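Local coordinates for protein Pts system, fructose-specific iiabc component (Borrelia burgdorferi, PDB 5DLE) that probably serves as the IIB domain of a fructose-specific phosphotransferase transporter, relaying phosphate from phosphohistidine protein to incoming fructose by way of a phosphocysteine, at residues 26-31 against 54-59; 39-44 against 102-107; 46-51 against 80-85; 62-67 against 84-89. All coordinates share one frame; numbering follows the deposited sequence. Where two conformers were deposited one is given.

Interaction 1: residues 26-31 against 54-59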
loop_
_atom_site.group_PDB
_atom_site.type_symbol
_atom_site.label_atom_id
_atom_site.label_comp_id
_atom_site.label_asym_id
_atom_site.label_seq_id
_atom_site.Cartn_x
_atom_site.Cartn_y
_atom_site.Cartn_z
ATOM N N HIS A 26 -1.469 0.929 -4.889
ATOM C CA HIS A 26 -1.694 0.301 -6.199
ATOM C C HIS A 26 -1.410 1.259 -7.345
ATOM O O HIS A 26 -0.871 0.835 -8.383
ATOM C CB HIS A 26 -3.096 -0.264 -6.353
ATOM C CG HIS A 26 -3.263 -1.587 -5.672
ATOM N ND1 HIS A 26 -4.147 -2.535 -6.133
ATOM C CD2 HIS A 26 -2.713 -2.091 -4.542
ATOM C CE1 HIS A 26 -4.134 -3.583 -5.309
ATOM N NE2 HIS A 26 -3.273 -3.340 -4.338
ATOM N N THR A 27 -1.787 2.532 -7.193
ATOM C CA THR A 27 -1.505 3.520 -8.253
ATOM C C THR A 27 -0.021 3.548 -8.569
ATOM O O THR A 27 0.376 3.500 -9.762
ATOM C CB THR A 27 -1.959 4.891 -7.777
ATOM O OG1 THR A 27 -3.376 4.859 -7.637
ATOM C CG2 THR A 27 -1.580 5.989 -8.742
ATOM N N TYR A 28 0.811 3.629 -7.527
ATOM C CA TYR A 28 2.248 3.792 -7.755
ATOM C C TYR A 28 2.916 2.469 -8.071
ATOM O O TYR A 28 3.896 2.438 -8.838
ATOM C CB TYR A 28 2.926 4.447 -6.516
ATOM C CG TYR A 28 2.842 5.962 -6.590
ATOM C CD1 TYR A 28 1.702 6.629 -6.243
ATOM C CD2 TYR A 28 3.901 6.700 -7.095
ATOM C CE1 TYR A 28 1.586 7.999 -6.355
ATOM C CE2 TYR A 28 3.801 8.053 -7.232
ATOM C CZ TYR A 28 2.652 8.696 -6.863
ATOM O OH TYR A 28 2.554 10.068 -6.988
ATOM N N ILE A 29 2.457 1.354 -7.471
ATOM C CA ILE A 29 3.079 0.085 -7.835
ATOM C C ILE A 29 2.812 -0.207 -9.316
ATOM O O ILE A 29 3.713 -0.629 -10.053
ATOM C CB ILE A 29 2.558 -1.060 -6.943
ATOM C CG1 ILE A 29 3.023 -0.836 -5.495
ATOM C CG2 ILE A 29 3.156 -2.401 -7.419
ATOM C CD1 ILE A 29 2.256 -1.740 -4.498
ATOM N N ALA A 30 1.542 -0.055 -9.753
ATOM C CA ALA A 30 1.236 -0.295 -11.157
ATOM C C ALA A 30 2.078 0.608 -12.048
ATOM O O ALA A 30 2.633 0.148 -13.068
ATOM C CB ALA A 30 -0.255 -0.087 -11.430
ATOM N N ALA A 31 2.236 1.872 -11.647
ATOM C CA ALA A 31 2.989 2.798 -12.510
ATOM C C ALA A 31 4.433 2.390 -12.624
ATOM O O ALA A 31 4.993 2.355 -13.738
ATOM C CB ALA A 31 2.887 4.224 -11.976
ATOM N N GLY A 54 -6.252 13.176 -6.088
ATOM C CA GLY A 54 -6.098 13.873 -7.344
ATOM C C GLY A 54 -5.216 13.134 -8.328
ATOM O O GLY A 54 -5.017 11.923 -8.247
ATOM N N ILE A 55 -4.661 13.920 -9.238
ATOM C CA ILE A 55 -4.038 13.463 -10.478
ATOM C C ILE A 55 -2.665 14.109 -10.574
ATOM O O ILE A 55 -2.545 15.323 -10.395
ATOM C CB ILE A 55 -4.880 13.835 -11.707
ATOM C CG1 ILE A 55 -6.253 13.161 -11.633
ATOM C CG2 ILE A 55 -4.122 13.502 -13.003
ATOM C CD1 ILE A 55 -7.197 13.645 -12.719
ATOM N N GLU A 56 -1.636 13.307 -10.856
ATOM C CA GLU A 56 -0.265 13.799 -10.964
ATOM C C GLU A 56 0.283 13.441 -12.341
ATOM O O GLU A 56 -0.026 12.381 -12.882
ATOM C CB GLU A 56 0.649 13.201 -9.877
ATOM C CG GLU A 56 0.323 13.655 -8.461
ATOM C CD GLU A 56 1.115 12.851 -7.428
ATOM O OE1 GLU A 56 0.838 11.631 -7.271
ATOM O OE2 GLU A 56 2.037 13.428 -6.809
ATOM N N ASN A 57 1.058 14.353 -12.919
ATOM C CA ASN A 57 1.814 14.100 -14.158
ATOM C C ASN A 57 0.888 13.675 -15.290
ATOM O O ASN A 57 1.155 12.715 -16.039
ATOM C CB ASN A 57 2.920 13.071 -13.926
ATOM C CG ASN A 57 3.900 13.541 -12.882
ATOM O OD1 ASN A 57 4.713 14.445 -13.165
ATOM N ND2 ASN A 57 3.819 13.011 -11.697
ATOM N N ALA A 58 -0.189 14.448 -15.448
ATOM C CA ALA A 58 -1.197 14.153 -16.452
ATOM C C ALA A 58 -0.588 14.079 -17.852
ATOM O O ALA A 58 0.307 14.849 -18.212
ATOM C CB ALA A 58 -2.284 15.220 -16.403
ATOM N N LEU A 59 -1.084 13.130 -18.637
ATOM C CA LEU A 59 -0.670 13.025 -20.030
ATOM C C LEU A 59 -1.040 14.303 -20.758
ATOM O O LEU A 59 -2.122 14.857 -20.557
ATOM C CB LEU A 59 -1.345 11.835 -20.713
ATOM C CG LEU A 59 -1.101 10.454 -20.053
ATOM C CD1 LEU A 59 -1.863 9.371 -20.822
ATOM C CD2 LEU A 59 0.406 10.166 -19.986
#
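Tyr28 and Glu56 make the one direct link between segments 26-31 and 54-59. Ile55 opens the short strand 55-56 and packs on Gln50 of strand 44-50. Glu56 follows and bonds through its backbone to Thr49. Its CG lies anti to the carbonyl carbon (chi1 -67°), and the chain beyond is extended toward the helix. OE1 meets the Tyr28 ring at the hydroxyl edge, in the ring plane. The ring and carboxylate planes are 63° apart. Tyr28 OH donates to Glu56 OE1, but the modelled 2.3 Å is doubtfully short. Glu56 OE2, 3.4 Å from Tyr28 OH, is not hydrogen-bonded to it. Lys33 of a neighbouring subunit bonds to Tyr28 OH and forms a salt bridge with Glu56 OE2, so the pair belongs to a subunit interface. Strand 55-56 is the antiparallel edge of an otherwise parallel sheet, and helix 25-40 packs on one face of that sheet, as in IIB domains of this family. Asn57 then turns the chain with positive backbone angles. Its carbonyl accepts from Arg46 NH2, and its side chain packs on Asn36 of the same neighbouring subunit. Leu59 packs on Val15 and Val17 of strand 13-19.

Interaction 2: residues 39-44 against 102-107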
loop_
_atom_site.group_PDB
_atom_site.type_symbol
_atom_site.label_atom_id
_atom_site.label_comp_id
_atom_site.label_asym_id
_atom_site.label_seq_id
_atom_site.Cartn_x
_atom_site.Cartn_y
_atom_site.Cartn_z
ATOM N N LYS A 39 10.577 -0.177 -20.129
ATOM C CA LYS A 39 11.982 0.117 -20.419
ATOM C C LYS A 39 12.746 -1.169 -20.701
ATOM O O LYS A 39 13.569 -1.218 -21.643
ATOM C CB LYS A 39 12.572 0.936 -19.277
ATOM C CG LYS A 39 12.039 2.387 -19.327
ATOM C CD LYS A 39 12.572 3.287 -18.222
ATOM C CE LYS A 39 11.570 3.388 -17.072
ATOM N NZ LYS A 39 12.211 3.984 -15.847
ATOM N N LYS A 40 12.435 -2.250 -19.977
ATOM C CA LYS A 40 13.079 -3.534 -20.268
ATOM C C LYS A 40 12.808 -3.973 -21.703
ATOM O O LYS A 40 13.717 -4.485 -22.383
ATOM C CB LYS A 40 12.628 -4.604 -19.274
ATOM C CG LYS A 40 13.230 -5.986 -19.504
ATOM C CD LYS A 40 12.630 -6.994 -18.528
ATOM C CE LYS A 40 13.186 -8.388 -18.785
ATOM N NZ LYS A 40 12.509 -9.403 -17.938
ATOM N N GLN A 41 11.586 -3.771 -22.189
ATOM C CA GLN A 41 11.216 -4.126 -23.558
ATOM C C GLN A 41 11.652 -3.092 -24.594
ATOM O O GLN A 41 11.385 -3.298 -25.788
ATOM C CB GLN A 41 9.700 -4.386 -23.636
ATOM C CG GLN A 41 9.262 -5.680 -22.880
ATOM C CD GLN A 41 7.781 -6.053 -23.041
ATOM O OE1 GLN A 41 7.213 -5.882 -24.119
ATOM N NE2 GLN A 41 7.153 -6.593 -21.966
ATOM N N GLY A 42 12.280 -1.989 -24.192
ATOM C CA GLY A 42 12.832 -1.023 -25.136
ATOM C C GLY A 42 11.963 0.169 -25.478
ATOM O O GLY A 42 12.272 0.889 -26.436
ATOM N N TYR A 43 10.890 0.415 -24.732
ATOM C CA TYR A 43 9.950 1.468 -25.061
ATOM C C TYR A 43 10.188 2.679 -24.183
ATOM O O TYR A 43 10.620 2.554 -23.038
ATOM C CB TYR A 43 8.505 0.988 -24.834
ATOM C CG TYR A 43 8.150 -0.201 -25.678
ATOM C CD1 TYR A 43 8.086 -0.085 -27.071
ATOM C CD2 TYR A 43 7.903 -1.443 -25.113
ATOM C CE1 TYR A 43 7.781 -1.165 -27.854
ATOM C CE2 TYR A 43 7.564 -2.530 -25.872
ATOM C CZ TYR A 43 7.534 -2.392 -27.265
ATOM O OH TYR A 43 7.218 -3.458 -28.067
ATOM N N SER A 44 9.822 3.831 -24.716
ATOM C CA SER A 44 9.656 5.075 -23.981
ATOM C C SER A 44 8.314 5.024 -23.263
ATOM O O SER A 44 7.361 4.442 -23.787
ATOM C CB SER A 44 9.671 6.247 -24.978
ATOM O OG SER A 44 9.894 7.460 -24.302
ATOM N N ASN A 102 3.249 -9.485 -19.802
ATOM C CA ASN A 102 2.268 -9.861 -20.796
ATOM C C ASN A 102 1.399 -8.675 -21.187
ATOM O O ASN A 102 1.090 -8.500 -22.372
ATOM C CB ASN A 102 1.454 -11.042 -20.272
ATOM C CG ASN A 102 2.256 -12.353 -20.275
ATOM O OD1 ASN A 102 3.269 -12.490 -20.978
ATOM N ND2 ASN A 102 1.799 -13.332 -19.481
ATOM N N ILE A 103 1.034 -7.817 -20.224
ATOM C CA ILE A 103 0.171 -6.692 -20.560
ATOM C C ILE A 103 0.863 -5.729 -21.514
ATOM O O ILE A 103 0.238 -5.216 -22.452
ATOM C CB ILE A 103 -0.301 -6.001 -19.279
ATOM C CG1 ILE A 103 -1.501 -6.761 -18.742
ATOM C CG2 ILE A 103 -0.625 -4.519 -19.516
ATOM C CD1 ILE A 103 -1.807 -6.399 -17.338
ATOM N N ILE A 104 2.149 -5.449 -21.300
ATOM C CA ILE A 104 2.891 -4.567 -22.209
ATOM C C ILE A 104 2.855 -5.149 -23.611
ATOM O O ILE A 104 2.592 -4.456 -24.600
ATOM C CB ILE A 104 4.353 -4.395 -21.740
ATOM C CG1 ILE A 104 4.453 -3.657 -20.390
ATOM C CG2 ILE A 104 5.199 -3.691 -22.828
ATOM C CD1 ILE A 104 3.792 -2.317 -20.383
ATOM N N LYS A 105 3.133 -6.453 -23.703
ATOM C CA LYS A 105 3.210 -7.083 -25.031
ATOM C C LYS A 105 1.845 -7.087 -25.708
ATOM O O LYS A 105 1.725 -6.758 -26.904
ATOM C CB LYS A 105 3.751 -8.507 -24.897
ATOM C CG LYS A 105 5.240 -8.561 -24.647
ATOM C CD LYS A 105 5.721 -10.010 -24.503
ATOM C CE LYS A 105 7.205 -10.096 -24.113
ATOM N NZ LYS A 105 8.126 -9.625 -25.195
ATOM N N GLU A 106 0.805 -7.451 -24.950
ATOM C CA GLU A 106 -0.555 -7.547 -25.474
ATOM C C GLU A 106 -1.104 -6.182 -25.881
ATOM O O GLU A 106 -2.003 -6.125 -26.730
ATOM C CB GLU A 106 -1.495 -8.189 -24.439
ATOM C CG GLU A 106 -1.272 -9.699 -24.220
ATOM C CD GLU A 106 -1.800 -10.234 -22.864
ATOM O OE1 GLU A 106 -2.531 -9.509 -22.140
ATOM O OE2 GLU A 106 -1.461 -11.393 -22.516
ATOM N N SER A 107 -0.594 -5.089 -25.299
ATOM C CA SER A 107 -1.201 -3.792 -25.576
ATOM C C SER A 107 -1.063 -3.403 -27.039
ATOM O O SER A 107 -1.915 -2.690 -27.560
ATOM C CB SER A 107 -0.598 -2.698 -24.686
ATOM O OG SER A 107 0.757 -2.452 -25.056
#
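Gln41 lays its amide obliquely against Ile104 and Lys105 of helix 100-107. Its CG stands anti to the carbonyl carbon (chi1 -69°), and the extended chain carries the amide across to the helix. The oxygen end lies by Ile104 CG2 and by Lys105 CG, with OE1 to Lys105 CG at 3.4 Å. Ile104 was modelled in two conformers, and distances to its CG2 refer to one of them. In that copy Gln41 OE1 is 3.2 Å from Ile104 CG2, a doubtful value. The nitrogen end faces Ile104 CB, and NE2 is satisfied by Glu37 OE2 and Glu101 O. Lys105 bends at its last torsion (chi4 -68°), which brings NZ back to 4.0 Å from Gln41 OE1 without a hydrogen bond.

Tyr43 and Ile104 run past each other in opposite directions. The contact is apolar, from Tyr43 CE2 to Ile104 CG2 at 4.0 Å. The carbonyl oxygen of Gln41 sits 3.9 Å above one face of the Tyr43 ring, offset toward its rim, and Gln41 OE1 lies at the ring edge. Tyr43 also stacks with Phe108. A bound imidazole, probably from the crystallisation liquor, has its nearest atom about 3 Å from the Tyr43 side chain. Ile104 continues inward onto Ile34 and Ile71. Behind the contact, Ser107 OG bonds back to Ile104 O at 2.8 Å.

Between Gln41 and Tyr43 the backbone turns at Gly42, which has positive phi and two bonds back into the last helical turn. This is a Schellman motif, ending helix 25-40 of the beta-alpha-beta unit before strand 44-50.

Interaction 3: residues 46-51 against 80-85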
loop_
_atom_site.group_PDB
_atom_site.type_symbol
_atom_site.label_atom_id
_atom_site.label_comp_id
_atom_site.label_asym_id
_atom_site.label_seq_id
_atom_site.Cartn_x
_atom_site.Cartn_y
_atom_site.Cartn_z
ATOM N N ARG A 46 5.464 7.243 -20.538
ATOM C CA ARG A 46 4.996 8.304 -19.641
ATOM C C ARG A 46 3.759 7.793 -18.927
ATOM O O ARG A 46 2.875 7.237 -19.586
ATOM C CB ARG A 46 4.651 9.582 -20.425
ATOM C CG ARG A 46 5.839 10.541 -20.553
ATOM C CD ARG A 46 5.986 11.443 -19.295
ATOM N NE ARG A 46 4.805 12.294 -19.211
ATOM C CZ ARG A 46 3.864 12.268 -18.279
ATOM N NH1 ARG A 46 3.947 11.511 -17.174
ATOM N NH2 ARG A 46 2.835 13.087 -18.438
ATOM N N VAL A 47 3.697 7.968 -17.593
ATOM C CA VAL A 47 2.562 7.508 -16.793
ATOM C C VAL A 47 1.946 8.669 -16.015
ATOM O O VAL A 47 2.649 9.380 -15.273
ATOM C CB VAL A 47 2.963 6.379 -15.818
ATOM C CG1 VAL A 47 1.710 5.821 -15.107
ATOM C CG2 VAL A 47 3.611 5.266 -16.551
ATOM N N GLU A 48 0.637 8.840 -16.167
ATOM C CA GLU A 48 -0.191 9.687 -15.327
ATOM C C GLU A 48 -0.728 8.852 -14.172
ATOM O O GLU A 48 -1.174 7.723 -14.375
ATOM C CB GLU A 48 -1.356 10.231 -16.165
ATOM C CG GLU A 48 -2.542 10.776 -15.386
ATOM C CD GLU A 48 -3.648 11.267 -16.334
ATOM O OE1 GLU A 48 -3.307 11.755 -17.424
ATOM O OE2 GLU A 48 -4.847 11.135 -16.014
ATOM N N THR A 49 -0.717 9.413 -12.969
ATOM C CA THR A 49 -1.229 8.681 -11.824
ATOM C C THR A 49 -2.428 9.394 -11.210
ATOM O O THR A 49 -2.495 10.619 -11.195
ATOM C CB THR A 49 -0.151 8.494 -10.724
ATOM O OG1 THR A 49 0.414 9.757 -10.336
ATOM C CG2 THR A 49 0.976 7.562 -11.189
ATOM N N GLN A 50 -3.374 8.600 -10.709
ATOM C CA GLN A 50 -4.545 9.122 -9.987
ATOM C C GLN A 50 -4.820 8.287 -8.744
ATOM O O GLN A 50 -4.934 7.063 -8.829
ATOM C CB GLN A 50 -5.796 9.088 -10.878
ATOM C CG GLN A 50 -5.581 9.578 -12.320
ATOM C CD GLN A 50 -6.906 9.826 -13.021
ATOM O OE1 GLN A 50 -7.991 9.690 -12.404
ATOM N NE2 GLN A 50 -6.846 10.208 -14.286
ATOM N N GLY A 51 -5.143 8.993 -7.656
ATOM C CA GLY A 51 -5.736 8.389 -6.470
ATOM C C GLY A 51 -7.096 8.956 -6.095
ATOM O O GLY A 51 -7.843 9.444 -6.952
ATOM N N GLU A 80 -11.824 8.944 -20.839
ATOM C CA GLU A 80 -11.253 8.179 -21.938
ATOM C C GLU A 80 -11.451 8.826 -23.306
ATOM O O GLU A 80 -10.837 8.362 -24.274
ATOM C CB GLU A 80 -11.839 6.752 -21.949
ATOM C CG GLU A 80 -11.376 5.917 -20.756
ATOM C CD GLU A 80 -11.959 4.502 -20.673
ATOM O OE1 GLU A 80 -12.351 3.927 -21.704
ATOM O OE2 GLU A 80 -12.023 3.968 -19.538
ATOM N N LYS A 81 -12.268 9.888 -23.437
ATOM C CA LYS A 81 -12.471 10.486 -24.764
ATOM C C LYS A 81 -11.154 10.941 -25.381
ATOM O O LYS A 81 -10.960 10.833 -26.605
ATOM C CB LYS A 81 -13.464 11.652 -24.673
ATOM C CG LYS A 81 -13.906 12.150 -26.049
ATOM C CD LYS A 81 -15.105 13.101 -25.973
ATOM C CE LYS A 81 -15.642 13.440 -27.371
ATOM N NZ LYS A 81 -16.145 12.236 -28.109
ATOM N N ARG A 82 -10.224 11.410 -24.544
ATOM C CA ARG A 82 -8.902 11.828 -25.001
ATOM C C ARG A 82 -8.110 10.730 -25.696
ATOM O O ARG A 82 -7.112 11.045 -26.345
ATOM C CB ARG A 82 -8.095 12.344 -23.812
ATOM C CG ARG A 82 -8.000 11.358 -22.638
ATOM C CD ARG A 82 -7.173 11.996 -21.539
ATOM N NE ARG A 82 -7.315 11.241 -20.315
ATOM C CZ ARG A 82 -6.400 11.180 -19.346
ATOM N NH1 ARG A 82 -5.258 11.836 -19.479
ATOM N NH2 ARG A 82 -6.658 10.471 -18.235
ATOM N N PHE A 83 -8.497 9.465 -25.568
ATOM C CA PHE A 83 -7.767 8.376 -26.205
ATOM C C PHE A 83 -8.442 7.857 -27.477
ATOM O O PHE A 83 -8.004 6.839 -28.030
ATOM C CB PHE A 83 -7.581 7.226 -25.210
ATOM C CG PHE A 83 -6.961 7.653 -23.906
ATOM C CD1 PHE A 83 -5.707 8.265 -23.881
ATOM C CD2 PHE A 83 -7.635 7.441 -22.730
ATOM C CE1 PHE A 83 -5.114 8.636 -22.680
ATOM C CE2 PHE A 83 -7.073 7.849 -21.513
ATOM C CZ PHE A 83 -5.797 8.444 -21.499
ATOM N N GLU A 84 -9.494 8.516 -27.945
ATOM C CA GLU A 84 -10.113 8.104 -29.205
ATOM C C GLU A 84 -9.084 8.009 -30.328
ATOM O O GLU A 84 -8.203 8.869 -30.466
ATOM C CB GLU A 84 -11.202 9.094 -29.613
ATOM C CG GLU A 84 -12.460 8.900 -28.802
ATOM C CD GLU A 84 -13.577 9.813 -29.271
ATOM O OE1 GLU A 84 -13.363 10.574 -30.249
ATOM O OE2 GLU A 84 -14.665 9.751 -28.658
ATOM N N GLY A 85 -9.181 6.935 -31.117
ATOM C CA GLY A 85 -8.287 6.763 -32.256
ATOM C C GLY A 85 -6.992 6.064 -31.903
ATOM O O GLY A 85 -6.213 5.781 -32.793
#
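Arg82 forms an end-on salt bridge with Glu48 through two nitrogens, one to each carboxylate oxygen. NH1 donates to Glu48 OE1 at 2.8 Å, almost perfectly straight at 179°. NH2 donates to Glu48 OE2 at 2.9 Å, more bent at 155°. Both oxygens are met on their syn sides, and the two planes are 26° apart, so the groups lie edge to edge with a modest twist.

A third donor comes from strand 44-50, which also carries Glu48. Gln50 NE2 reaches Glu48 OE2 at 2.8 Å, nearly along the C-O axis. Leu59 N adds a bond to OE1. Four donors thus hold the carboxylate.

The two side chains arrive from opposite directions. Glu48 has CG anti to its backbone N and an extended chain. In Arg82, CG sits between the backbone N and the carbonyl carbon, and the chain then runs straight to NE, which bonds to Asp79 O.

Outward, Phe83 packs against the arginine. Arg82 CG lies 3.7 Å above the Phe83 ring, over its centre. Phe83 CZ lies 3.4 Å above one face of the Arg82 guanidinium, offset toward its rim. Arg82 also packs on Val17. On the other side of strand 44-50, Val47 and Thr49 pack on helix 25-40. The pair therefore ties the opposite face of the sheet to the 3-10 turn 81-83, between strands 69-74 and 88-91.

Glu48 is buried. Two of its four donors belong to the arginine, whose charge should compensate its own and probably favours the ionised form.

Interaction 4: residues 62-67 against 84-89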
loop_
_atom_site.group_PDB
_atom_site.type_symbol
_atom_site.label_atom_id
_atom_site.label_comp_id
_atom_site.label_asym_id
_atom_site.label_seq_id
_atom_site.Cartn_x
_atom_site.Cartn_y
_atom_site.Cartn_z
ATOM N N GLU A 62 -0.051 16.135 -26.695
ATOM C CA GLU A 62 1.016 15.707 -27.588
ATOM C C GLU A 62 1.526 14.314 -27.232
ATOM O O GLU A 62 1.828 13.512 -28.126
ATOM C CB GLU A 62 2.168 16.721 -27.564
ATOM C CG GLU A 62 3.319 16.328 -28.445
ATOM C CD GLU A 62 3.066 16.644 -29.928
ATOM O OE1 GLU A 62 1.985 17.190 -30.273
ATOM O OE2 GLU A 62 3.957 16.345 -30.755
ATOM N N GLU A 63 1.645 14.010 -25.934
ATOM C CA GLU A 63 2.080 12.678 -25.533
ATOM C C GLU A 63 1.114 11.613 -26.034
ATOM O O GLU A 63 1.532 10.551 -26.515
ATOM C CB GLU A 63 2.210 12.604 -24.007
ATOM C CG GLU A 63 3.460 13.309 -23.502
ATOM C CD GLU A 63 3.458 13.599 -22.004
ATOM O OE1 GLU A 63 2.383 13.532 -21.355
ATOM O OE2 GLU A 63 4.563 13.901 -21.483
ATOM N N ILE A 64 -0.183 11.869 -25.921
ATOM C CA ILE A 64 -1.145 10.879 -26.400
ATOM C C ILE A 64 -1.064 10.762 -27.929
ATOM O O ILE A 64 -1.140 9.659 -28.491
ATOM C CB ILE A 64 -2.562 11.237 -25.909
ATOM C CG1 ILE A 64 -2.598 11.176 -24.379
ATOM C CG2 ILE A 64 -3.574 10.280 -26.518
ATOM C CD1 ILE A 64 -3.873 11.835 -23.820
ATOM N N LYS A 65 -0.927 11.897 -28.620
ATOM C CA LYS A 65 -0.773 11.880 -30.071
ATOM C C LYS A 65 0.390 10.990 -30.515
ATOM O O LYS A 65 0.257 10.195 -31.458
ATOM C CB LYS A 65 -0.579 13.317 -30.579
ATOM C CG LYS A 65 -0.186 13.365 -32.033
ATOM C CD LYS A 65 0.119 14.820 -32.488
ATOM C CE LYS A 65 0.808 14.813 -33.844
ATOM N NZ LYS A 65 2.275 14.490 -33.696
ATOM N N ASN A 66 1.537 11.097 -29.840
ATOM C CA ASN A 66 2.735 10.389 -30.278
ATOM C C ASN A 66 2.793 8.934 -29.854
ATOM O O ASN A 66 3.653 8.199 -30.340
ATOM C CB ASN A 66 3.970 11.136 -29.778
ATOM C CG ASN A 66 4.104 12.508 -30.422
ATOM O OD1 ASN A 66 3.669 12.713 -31.552
ATOM N ND2 ASN A 66 4.681 13.451 -29.692
ATOM N N ALA A 67 1.910 8.500 -28.956
ATOM C CA ALA A 67 2.001 7.156 -28.396
ATOM C C ALA A 67 1.598 6.096 -29.408
ATOM O O ALA A 67 0.666 6.281 -30.193
ATOM C CB ALA A 67 1.065 7.069 -27.181
ATOM N N GLU A 84 -9.494 8.516 -27.945
ATOM C CA GLU A 84 -10.113 8.104 -29.205
ATOM C C GLU A 84 -9.084 8.009 -30.328
ATOM O O GLU A 84 -8.203 8.869 -30.466
ATOM C CB GLU A 84 -11.202 9.094 -29.613
ATOM C CG GLU A 84 -12.460 8.900 -28.802
ATOM C CD GLU A 84 -13.577 9.813 -29.271
ATOM O OE1 GLU A 84 -13.363 10.574 -30.249
ATOM O OE2 GLU A 84 -14.665 9.751 -28.658
ATOM N N GLY A 85 -9.181 6.935 -31.117
ATOM C CA GLY A 85 -8.287 6.763 -32.256
ATOM C C GLY A 85 -6.992 6.064 -31.903
ATOM O O GLY A 85 -6.213 5.781 -32.793
ATOM N N LYS A 86 -6.745 5.797 -30.616
ATOM C CA LYS A 86 -5.560 5.084 -30.148
ATOM C C LYS A 86 -5.918 3.653 -29.783
ATOM O O LYS A 86 -7.044 3.371 -29.371
ATOM C CB LYS A 86 -4.953 5.743 -28.900
ATOM C CG LYS A 86 -4.860 7.282 -28.924
ATOM C CD LYS A 86 -3.867 7.799 -30.005
ATOM C CE LYS A 86 -2.477 7.153 -29.844
ATOM N NZ LYS A 86 -1.429 7.942 -30.666
ATOM N N ARG A 87 -4.951 2.759 -29.909
ATOM C CA ARG A 87 -5.115 1.445 -29.304
ATOM C C ARG A 87 -5.079 1.629 -27.800
ATOM O O ARG A 87 -4.144 2.227 -27.271
ATOM C CB ARG A 87 -4.002 0.492 -29.722
ATOM C CG ARG A 87 -3.996 0.181 -31.217
ATOM C CD ARG A 87 -3.026 -0.977 -31.424
ATOM N NE ARG A 87 -2.870 -1.365 -32.831
ATOM C CZ ARG A 87 -3.498 -2.389 -33.372
ATOM N NH1 ARG A 87 -4.336 -3.124 -32.642
ATOM N NH2 ARG A 87 -3.265 -2.697 -34.646
ATOM N N VAL A 88 -6.095 1.099 -27.109
ATOM C CA VAL A 88 -6.204 1.259 -25.657
ATOM C C VAL A 88 -6.375 -0.120 -25.047
ATOM O O VAL A 88 -7.287 -0.864 -25.421
ATOM C CB VAL A 88 -7.372 2.181 -25.269
ATOM C CG1 VAL A 88 -7.496 2.239 -23.735
ATOM C CG2 VAL A 88 -7.202 3.597 -25.834
ATOM N N TYR A 89 -5.494 -0.455 -24.093
ATOM C CA TYR A 89 -5.557 -1.711 -23.366
ATOM C C TYR A 89 -5.898 -1.364 -21.933
ATOM O O TYR A 89 -5.070 -0.772 -21.221
ATOM C CB TYR A 89 -4.234 -2.446 -23.438
ATOM C CG TYR A 89 -4.337 -3.880 -23.042
ATOM C CD1 TYR A 89 -5.442 -4.643 -23.382
ATOM C CD2 TYR A 89 -3.337 -4.464 -22.325
ATOM C CE1 TYR A 89 -5.525 -5.979 -22.999
ATOM C CE2 TYR A 89 -3.408 -5.799 -21.948
ATOM C CZ TYR A 89 -4.486 -6.539 -22.282
ATOM O OH TYR A 89 -4.521 -7.854 -21.878
#
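Lys86 lays the start of its side chain obliquely over Ile64, with Lys86 CG 4.1 Å from Ile64 CG2. The chain then bends at chi2 (-66°) and chi3 (-54°). These bends carry the ammonium group round to the carbonyls at and just beyond the end of helix 61-66.

Lys86 NZ donates to Ile64 O at 2.8 Å, in the carbonyl plane. It donates also to Ala67 O at 2.7 Å, again in the carbonyl plane and on a lone pair. Ile64 O has a second donor in Ala67 N, so this oxygen is shared between the helix backbone and the lysine. A positive group at the C-terminal end of a helix should be favoured by the helix dipole.

Ile64 turns its far end inward onto Phe83, and Ala67 packs on Val15. Lys86 itself also rests on Val70. On the outer side of the helix, Asn66 ND2 bonds to Glu62 OE2 at 3.2 Å, from above the carboxylate plane. Lys65 NZ bonds to Asn66 OD1 at 3.1 Å. These bonds link side chains of the last turn.

Past Lys86 the chain enters the sheet, and Arg87 and Tyr89 pair with Val70. The contact is thus a lysine ammonium bound to the C-terminal carbonyls of a helix. It lies beside edge strand 88-91 of the open alpha/beta fold of IIB domains, with strand order 3-2-1-4-5.

Overall arrangement
Interaction 3 is the buried contact of the set, and a salt bridge fills it. The other three are partly buried. Interactions 1 and 2 both use helix 25-40 but lie on opposite sides of the chain's centre. Interaction 1 is polar and faces another subunit, whereas interaction 2 is van der Waals contact, with no hydrogen bond between its segments. Neighbouring strands 44-50 and 55-56 join interactions 1 and 3. Interactions 3 and 4 share Glu84 and Gly85 and are further joined by the Arg46-Glu63 salt bridge and by Phe83 against Ile64. Interaction 4 relies on backbone carbonyls at a helix end rather than on a carboxylate. Tyr89 hydrogen-bonded to Glu106 connects it to interaction 2.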